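Local coordinates for protein alkaline phosphatase (Thermus thermophilus, PDB 7KWD) that probably hydrolyses phosphate monoesters as a homodimeric alkaline phosphatase that holds zinc and magnesium ions, at residues R62-R67 and G338-E343; Y326-S331 and R423-W428. All coordinates share one frame; numbering follows the deposited sequence.

Interaction 1. Residues R62-R67 and G338-E343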
ATOM      1  N   ARG A  62     -16.018  11.088  -0.041  1.00 22.00           N
ATOM      2  CA  ARG A  62     -17.327  10.609   0.382  1.00 28.15           C
ATOM      3  C   ARG A  62     -17.774  11.322   1.649  1.00 28.01           C
ATOM      4  O   ARG A  62     -18.852  11.925   1.692  1.00 29.57           O
ATOM      5  CB  ARG A  62     -17.297   9.102   0.610  1.00 27.95           C
ATOM      6  CG  ARG A  62     -17.437   8.289  -0.681  1.00 29.76           C
ATOM      7  CD  ARG A  62     -16.926   6.828  -0.474  1.00 36.58           C
ATOM      8  NE  ARG A  62     -17.254   5.975  -1.621  1.00 31.18           N
ATOM      9  CZ  ARG A  62     -18.448   5.438  -1.831  1.00 30.43           C
ATOM     10  NH1 ARG A  62     -19.466   5.631  -0.986  1.00 26.28           N
ATOM     11  NH2 ARG A  62     -18.638   4.715  -2.914  1.00 22.30           N
ATOM     12  N   ARG A  63     -16.912  11.307   2.678  1.00 23.42           N
ATOM     13  CA  ARG A  63     -17.292  11.779   4.001  1.00 24.85           C
ATOM     14  C   ARG A  63     -17.397  13.299   4.087  1.00 32.44           C
ATOM     15  O   ARG A  63     -18.278  13.818   4.784  1.00 31.07           O
ATOM     16  CB  ARG A  63     -16.269  11.266   5.005  1.00 25.78           C
ATOM     17  CG  ARG A  63     -16.596  11.579   6.423  1.00 35.09           C
ATOM     18  CD  ARG A  63     -15.637  10.853   7.337  1.00 33.48           C
ATOM     19  NE  ARG A  63     -15.686  11.365   8.695  1.00 34.41           N
ATOM     20  CZ  ARG A  63     -16.269  10.739   9.717  1.00 35.68           C
ATOM     21  NH1 ARG A  63     -16.863   9.561   9.553  1.00 29.80           N
ATOM     22  NH2 ARG A  63     -16.231  11.288  10.925  1.00 38.15           N
ATOM     23  N   ARG A  64     -16.486  14.038   3.448  1.00 30.05           N
ATOM     24  CA  ARG A  64     -16.472  15.485   3.620  1.00 24.37           C
ATOM     25  C   ARG A  64     -16.992  16.243   2.423  1.00 24.08           C
ATOM     26  O   ARG A  64     -17.273  17.444   2.537  1.00 30.44           O
ATOM     27  CB  ARG A  64     -15.058  16.023   3.878  1.00 28.26           C
ATOM     28  CG  ARG A  64     -14.250  15.320   4.929  1.00 36.69           C
ATOM     29  CD  ARG A  64     -15.043  15.095   6.162  1.00 41.62           C
ATOM     30  NE  ARG A  64     -15.282  16.330   6.900  1.00 39.78           N
ATOM     31  CZ  ARG A  64     -16.415  16.617   7.531  1.00 50.43           C
ATOM     32  NH1 ARG A  64     -17.453  15.776   7.500  1.00 52.02           N
ATOM     33  NH2 ARG A  64     -16.506  17.760   8.200  1.00 54.11           N
ATOM     34  N   GLN A  65     -17.053  15.616   1.264  1.00 24.85           N
ATOM     35  CA  GLN A  65     -17.609  16.281   0.095  1.00 25.08           C
ATOM     36  C   GLN A  65     -18.858  15.587  -0.409  1.00 26.29           C
ATOM     37  O   GLN A  65     -19.435  16.043  -1.386  1.00 26.47           O
ATOM     38  CB  GLN A  65     -16.541  16.362  -0.995  1.00 23.72           C
ATOM     39  CG  GLN A  65     -15.269  17.110  -0.513  1.00 32.41           C
ATOM     40  CD  GLN A  65     -14.235  17.319  -1.610  1.00 31.55           C
ATOM     41  OE1 GLN A  65     -14.198  16.580  -2.579  1.00 28.56           O
ATOM     42  NE2 GLN A  65     -13.395  18.341  -1.456  1.00 36.87           N
ATOM     43  N   GLY A  66     -19.294  14.521   0.253  1.00 26.55           N
ATOM     44  CA  GLY A  66     -20.495  13.807  -0.184  1.00 29.41           C
ATOM     45  C   GLY A  66     -20.468  13.384  -1.632  1.00 31.52           C
ATOM     46  O   GLY A  66     -21.505  13.407  -2.310  1.00 32.18           O
ATOM     47  N   ARG A  67     -19.298  12.979  -2.133  1.00 29.37           N
ATOM     48  CA  ARG A  67     -19.143  12.568  -3.535  1.00 27.38           C
ATOM     49  C   ARG A  67     -18.236  11.343  -3.602  1.00 25.26           C
ATOM     50  O   ARG A  67     -17.351  11.150  -2.757  1.00 25.15           O
ATOM     51  CB  ARG A  67     -18.528  13.698  -4.389  1.00 34.34           C
ATOM     52  CG  ARG A  67     -17.126  14.084  -3.833  1.00 35.17           C
ATOM     53  CD  ARG A  67     -16.385  15.190  -4.557  1.00 38.76           C
ATOM     54  NE  ARG A  67     -15.570  14.591  -5.590  1.00 50.31           N
ATOM     55  CZ  ARG A  67     -14.266  14.759  -5.733  1.00 41.91           C
ATOM     56  NH1 ARG A  67     -13.560  15.539  -4.924  1.00 38.12           N
ATOM     57  NH2 ARG A  67     -13.667  14.144  -6.743  1.00 47.98           N
ATOM     58  N   GLY A 338      -9.352  11.576  11.632  1.00 30.98           N
ATOM     59  CA  GLY A 338      -8.229  12.131  10.894  1.00 27.89           C
ATOM     60  C   GLY A 338      -8.612  12.669   9.532  1.00 29.84           C
ATOM     61  O   GLY A 338      -7.962  13.573   9.011  1.00 28.78           O
ATOM     62  N   VAL A 339      -9.642  12.091   8.922  1.00 30.78           N
ATOM     63  CA  VAL A 339     -10.138  12.599   7.653  1.00 24.72           C
ATOM     64  C   VAL A 339     -10.810  13.943   7.862  1.00 27.04           C
ATOM     65  O   VAL A 339     -10.571  14.904   7.123  1.00 25.42           O
ATOM     66  CB  VAL A 339     -11.099  11.568   7.028  1.00 23.73           C
ATOM     67  CG1 VAL A 339     -11.789  12.114   5.799  1.00 28.47           C
ATOM     68  CG2 VAL A 339     -10.324  10.235   6.681  1.00 29.00           C
ATOM     69  N   ASP A 340     -11.697  14.025   8.856  1.00 28.01           N
ATOM     70  CA  ASP A 340     -12.320  15.305   9.162  1.00 28.99           C
ATOM     71  C   ASP A 340     -11.274  16.366   9.430  1.00 25.62           C
ATOM     72  O   ASP A 340     -11.395  17.504   8.970  1.00 29.34           O
ATOM     73  CB  ASP A 340     -13.230  15.185  10.372  1.00 32.67           C
ATOM     74  CG  ASP A 340     -14.346  14.200  10.175  1.00 32.09           C
ATOM     75  OD1 ASP A 340     -14.782  14.003   9.016  1.00 31.94           O
ATOM     76  OD2 ASP A 340     -14.783  13.632  11.193  1.00 33.36           O
ATOM     77  N   LEU A 341     -10.220  16.005  10.152  1.00 26.09           N
ATOM     78  CA  LEU A 341      -9.205  16.962  10.590  1.00 29.85           C
ATOM     79  C   LEU A 341      -8.364  17.514   9.441  1.00 35.18           C
ATOM     80  O   LEU A 341      -7.571  18.436   9.660  1.00 31.45           O
ATOM     81  CB  LEU A 341      -8.306  16.279  11.623  1.00 28.27           C
ATOM     82  CG  LEU A 341      -8.478  16.452  13.129  1.00 32.72           C
ATOM     83  CD1 LEU A 341      -9.703  17.248  13.462  1.00 37.94           C
ATOM     84  CD2 LEU A 341      -8.471  15.144  13.875  1.00 34.27           C
ATOM     85  N   LEU A 342      -8.521  16.990   8.226  1.00 27.96           N
ATOM     86  CA  LEU A 342      -7.865  17.585   7.075  1.00 26.22           C
ATOM     87  C   LEU A 342      -8.630  18.767   6.528  1.00 28.16           C
ATOM     88  O   LEU A 342      -8.029  19.623   5.862  1.00 26.74           O
ATOM     89  CB  LEU A 342      -7.676  16.545   5.963  1.00 29.65           C
ATOM     90  CG  LEU A 342      -6.783  15.360   6.306  1.00 28.97           C
ATOM     91  CD1 LEU A 342      -6.365  14.579   5.048  1.00 35.50           C
ATOM     92  CD2 LEU A 342      -5.520  15.790   7.037  1.00 35.01           C
ATOM     93  N   GLU A 343      -9.945  18.829   6.757  1.00 22.01           N
ATOM     94  CA  GLU A 343     -10.726  19.882   6.121  1.00 32.35           C
ATOM     95  C   GLU A 343     -10.310  21.278   6.588  1.00 29.38           C
ATOM     96  O   GLU A 343     -10.406  22.214   5.774  1.00 31.61           O
ATOM     97  CB  GLU A 343     -12.230  19.664   6.372  1.00 34.03           C
ATOM     98  CG  GLU A 343     -13.128  20.658   5.593  1.00 31.82           C
ATOM     99  CD  GLU A 343     -14.640  20.299   5.636  1.00 45.93           C
ATOM    100  OE1 GLU A 343     -15.408  20.764   4.765  1.00 49.90           O
ATOM    101  OE2 GLU A 343     -15.057  19.553   6.544  1.00 46.11           O
TER
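D340 OD1 draws in two arginines at once. R63 NE donates to D340 OD1 at 2.8 Å in a nearly straight bond, while the guanidinium of R64 turns one face toward the same oxygen, so that D340 OD1 stands above it, near its rim. The second contact, 3.2 Å from R64 NE to D340 OD1, is one of charge alone, since no N-H of R64 points at the oxygen.

R63 grips the carboxylate side-on. As its NE meets OD1, R63 NH2 reaches D340 OD2 at 2.8 Å, again nearly straight, and both oxygens are approached from the syn side. Both lie near the guanidinium plane, but the carboxylate is tilted by 26° against it. CG of R63 stands anti to the backbone N (chi1 -175°), and from there the chain runs extended to NE.

R64 takes another shape. Its chain bends at chi2 and chi3, folding CD and NE back beside D340; the guanidinium beyond has E343 OE2 obliquely placed. E343 OE2 takes weak bonds from R64 NE and from R64 NH2, the latter 2.8 Å from E343 OE2 but strongly bent at 124°. Two arginines and two acids thus form a salt-bridge network, in which the shared D340 probably eases the repulsion between the guanidinium groups. The aliphatic part of R64 also packs, its CG 4.1 Å from V339 CG1.

The network joins the C-terminal part of helix 51-65 to the short helix 337-340 and the type I turn D340-E343; V339 and E343 also touch Y60, L342 leans on helix 283-306, and R63 packs against Y91 of the second subunit.

Interaction 2. Residues Y326-S331 and R423-W428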
ATOM      1  N   TYR A 326      -4.444   5.599  10.215  1.00 24.06           N
ATOM      2  CA  TYR A 326      -4.204   4.444  11.062  1.00 22.78           C
ATOM      3  C   TYR A 326      -5.229   4.366  12.185  1.00 27.12           C
ATOM      4  O   TYR A 326      -5.925   5.331  12.493  1.00 25.13           O
ATOM      5  CB  TYR A 326      -2.774   4.458  11.646  1.00 30.41           C
ATOM      6  CG  TYR A 326      -2.469   5.645  12.543  1.00 23.47           C
ATOM      7  CD1 TYR A 326      -2.941   5.690  13.852  1.00 25.97           C
ATOM      8  CD2 TYR A 326      -1.670   6.700  12.089  1.00 22.96           C
ATOM      9  CE1 TYR A 326      -2.655   6.795  14.676  1.00 23.94           C
ATOM     10  CE2 TYR A 326      -1.385   7.778  12.898  1.00 29.95           C
ATOM     11  CZ  TYR A 326      -1.887   7.824  14.194  1.00 30.17           C
ATOM     12  OH  TYR A 326      -1.586   8.921  14.977  1.00 26.48           O
ATOM     13  N   GLY A 327      -5.291   3.179  12.787  1.00 24.42           N
ATOM     14  CA  GLY A 327      -6.327   2.891  13.764  1.00 27.13           C
ATOM     15  C   GLY A 327      -6.151   3.754  14.996  1.00 31.39           C
ATOM     16  O   GLY A 327      -5.054   3.848  15.550  1.00 26.68           O
ATOM     17  N   ALA A 328      -7.242   4.380  15.430  1.00 26.55           N
ATOM     18  CA  ALA A 328      -7.260   5.347  16.520  1.00 30.67           C
ATOM     19  C   ALA A 328      -8.496   5.139  17.390  1.00 35.96           C
ATOM     20  O   ALA A 328      -9.614   4.983  16.889  1.00 29.33           O
ATOM     21  CB  ALA A 328      -7.249   6.769  15.964  1.00 30.13           C
ATOM     22  N   GLY A 329      -8.293   5.147  18.701  1.00 33.00           N
ATOM     23  CA  GLY A 329      -9.387   5.018  19.636  1.00 37.38           C
ATOM     24  C   GLY A 329      -9.636   3.577  20.027  1.00 33.16           C
ATOM     25  O   GLY A 329      -9.044   2.635  19.491  1.00 30.90           O
ATOM     26  N   ARG A 330     -10.536   3.404  20.996  1.00 34.32           N
ATOM     27  CA  ARG A 330     -10.953   2.071  21.404  1.00 30.79           C
ATOM     28  C   ARG A 330     -11.501   1.315  20.194  1.00 30.43           C
ATOM     29  O   ARG A 330     -12.408   1.785  19.515  1.00 29.68           O
ATOM     30  CB  ARG A 330     -12.017   2.169  22.511  1.00 38.67           C
ATOM     31  CG  ARG A 330     -12.641   0.827  22.918  1.00 49.35           C
ATOM     32  CD  ARG A 330     -13.799   0.961  23.940  1.00 58.17           C
ATOM     33  NE  ARG A 330     -15.093   1.303  23.331  1.00 79.98           N
ATOM     34  CZ  ARG A 330     -15.835   0.481  22.577  1.00 86.73           C
ATOM     35  NH1 ARG A 330     -15.418  -0.760  22.317  1.00 63.16           N
ATOM     36  NH2 ARG A 330     -16.998   0.906  22.073  1.00 72.26           N
ATOM     37  N   SER A 331     -10.954   0.132  19.940  1.00 33.35           N
ATOM     38  CA  SER A 331     -11.357  -0.694  18.789  1.00 34.24           C
ATOM     39  C   SER A 331     -11.226   0.047  17.454  1.00 33.95           C
ATOM     40  O   SER A 331     -11.890  -0.303  16.482  1.00 32.77           O
ATOM     41  CB  SER A 331     -12.791  -1.207  18.958  1.00 36.30           C
ATOM     42  OG  SER A 331     -12.929  -1.945  20.150  1.00 36.36           O
ATOM     43  N   ARG A 423      -5.425  15.596  16.415  1.00 36.03           N
ATOM     44  CA  ARG A 423      -4.757  15.933  15.168  1.00 33.81           C
ATOM     45  C   ARG A 423      -4.771  14.688  14.305  1.00 32.96           C
ATOM     46  O   ARG A 423      -4.982  13.573  14.812  1.00 30.73           O
ATOM     47  CB  ARG A 423      -3.332  16.430  15.430  1.00 36.60           C
ATOM     48  CG  ARG A 423      -3.263  17.422  16.588  1.00 36.67           C
ATOM     49  CD  ARG A 423      -1.880  17.372  17.143  1.00 44.78           C
ATOM     50  NE  ARG A 423      -1.572  18.524  17.972  1.00 49.26           N
ATOM     51  CZ  ARG A 423      -0.417  18.666  18.605  1.00 40.20           C
ATOM     52  NH1 ARG A 423       0.502  17.716  18.506  1.00 34.74           N
ATOM     53  NH2 ARG A 423      -0.185  19.743  19.341  1.00 46.18           N
ATOM     54  N   PRO A 424      -4.577  14.824  12.996  1.00 28.24           N
ATOM     55  CA  PRO A 424      -4.822  13.688  12.101  1.00 27.12           C
ATOM     56  C   PRO A 424      -4.032  12.454  12.504  1.00 26.52           C
ATOM     57  O   PRO A 424      -2.819  12.511  12.669  1.00 33.38           O
ATOM     58  CB  PRO A 424      -4.387  14.214  10.728  1.00 26.42           C
ATOM     59  CG  PRO A 424      -4.597  15.705  10.803  1.00 30.51           C
ATOM     60  CD  PRO A 424      -4.222  16.055  12.250  1.00 30.69           C
ATOM     61  N   ASN A 425      -4.753  11.328  12.669  1.00 25.11           N
ATOM     62  CA  ASN A 425      -4.157  10.009  12.826  1.00 25.24           C
ATOM     63  C   ASN A 425      -3.678   9.438  11.482  1.00 28.47           C
ATOM     64  O   ASN A 425      -4.057   8.337  11.065  1.00 25.85           O
ATOM     65  CB  ASN A 425      -5.145   9.064  13.500  1.00 22.99           C
ATOM     66  CG  ASN A 425      -6.503   9.062  12.843  1.00 26.52           C
ATOM     67  OD1 ASN A 425      -7.137  10.103  12.686  1.00 26.98           O
ATOM     68  ND2 ASN A 425      -6.961   7.877  12.450  1.00 27.47           N
ATOM     69  N   ILE A 426      -2.791  10.196  10.833  1.00 26.86           N
ATOM     70  CA  ILE A 426      -2.083   9.781   9.617  1.00 27.24           C
ATOM     71  C   ILE A 426      -0.586   9.801   9.929  1.00 32.05           C
ATOM     72  O   ILE A 426      -0.033  10.842  10.298  1.00 32.20           O
ATOM     73  CB  ILE A 426      -2.404  10.701   8.424  1.00 25.57           C
ATOM     74  CG1 ILE A 426      -3.912  10.868   8.280  1.00 22.86           C
ATOM     75  CG2 ILE A 426      -1.823  10.130   7.124  1.00 31.43           C
ATOM     76  CD1 ILE A 426      -4.357  12.035   7.458  1.00 26.71           C
ATOM     77  N   GLY A 427       0.060   8.642   9.834  1.00 22.82           N
ATOM     78  CA  GLY A 427       1.485   8.537  10.036  1.00 33.66           C
ATOM     79  C   GLY A 427       2.187   8.151   8.744  1.00 28.49           C
ATOM     80  O   GLY A 427       1.547   7.912   7.722  1.00 28.58           O
ATOM     81  N   TRP A 428       3.520   8.056   8.830  1.00 27.51           N
ATOM     82  CA  TRP A 428       4.380   7.976   7.651  1.00 23.64           C
ATOM     83  C   TRP A 428       5.502   6.981   7.899  1.00 28.60           C
ATOM     84  O   TRP A 428       6.140   7.019   8.953  1.00 29.28           O
ATOM     85  CB  TRP A 428       4.995   9.345   7.307  1.00 27.63           C
ATOM     86  CG  TRP A 428       3.955  10.329   7.088  1.00 27.09           C
ATOM     87  CD1 TRP A 428       3.314  11.047   8.039  1.00 29.02           C
ATOM     88  CD2 TRP A 428       3.377  10.706   5.836  1.00 26.65           C
ATOM     89  NE1 TRP A 428       2.370  11.861   7.463  1.00 28.84           N
ATOM     90  CE2 TRP A 428       2.380  11.670   6.111  1.00 24.16           C
ATOM     91  CE3 TRP A 428       3.606  10.332   4.514  1.00 23.45           C
ATOM     92  CZ2 TRP A 428       1.615  12.266   5.114  1.00 28.67           C
ATOM     93  CZ3 TRP A 428       2.825  10.907   3.510  1.00 26.67           C
ATOM     94  CH2 TRP A 428       1.839  11.865   3.819  1.00 25.80           C
TER
HETATM   95  O   HOH W   1      -0.598  11.253  14.126  1.00 29.72           O
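Y326 turns one face of its ring to N425, whose CB sits over that face in a CH-pi contact, 3.8 Å from the ring centroid and 23° off the normal. Only CB of the N425 side chain lies over the ring; the amide plane stands at 90° to it and is directed to the Y326 carbonyl, with N425 ND2 donating to Y326 O at 2.7 Å, in the carbonyl plane and within the plane of the amide itself. Both side chains have CG between the backbone N and the carbonyl carbon, at a chi1 of 62° in Y326, which places the start of the ring beside N425 O. N425 O lies over the Y326 ring near its rim and accepts from Y326 N at 2.9 Å.

The backbone of N425 is the centre of an inverse gamma turn, closed by a weak bond from I426 N to P424 O, and it leads into strand 426-428, which runs antiparallel to strand 310-325. Y326 follows directly on the latter strand, so the contact continues the pairing just past its end. G427 N meets the ring at its edge, 3.4 Å from Y326 CD2.

At the far end of the ring, Y326 OH bonds to Q415 OE1 and accepts from a water that also donates to P424 O. An alanine in place of Y326 would probably leave N425 CB without its aromatic cover, Q415 OE1 without its hydroxyl mate and that water without one of its acceptors. Beside the amide, A328 CB lies 3.7 Å from N425 ND2, a nitrogen that also donates to S335 O.

How the interactions relate
Interactions 1 and 2 show how two contacts can be coupled through touching segments: their centres lie about 15 Å apart, and their segments alternate along the chain. The loop following Y326-S331 leads to helix 337-340, and G338-E343 then rests on R423-W428. There G338 N is 2.9 Å from N425 OD1, so the amide used by interaction 2 also abuts the helix of interaction 1, while L341 CB packs 3.8 Å from P424 CG. One contact is a charged network at the surface, the other a buried contact of a tyrosine ring over an asparagine CB, with two hydrogen bonds. Both touch the second subunit and lie away from the zinc and magnesium sites.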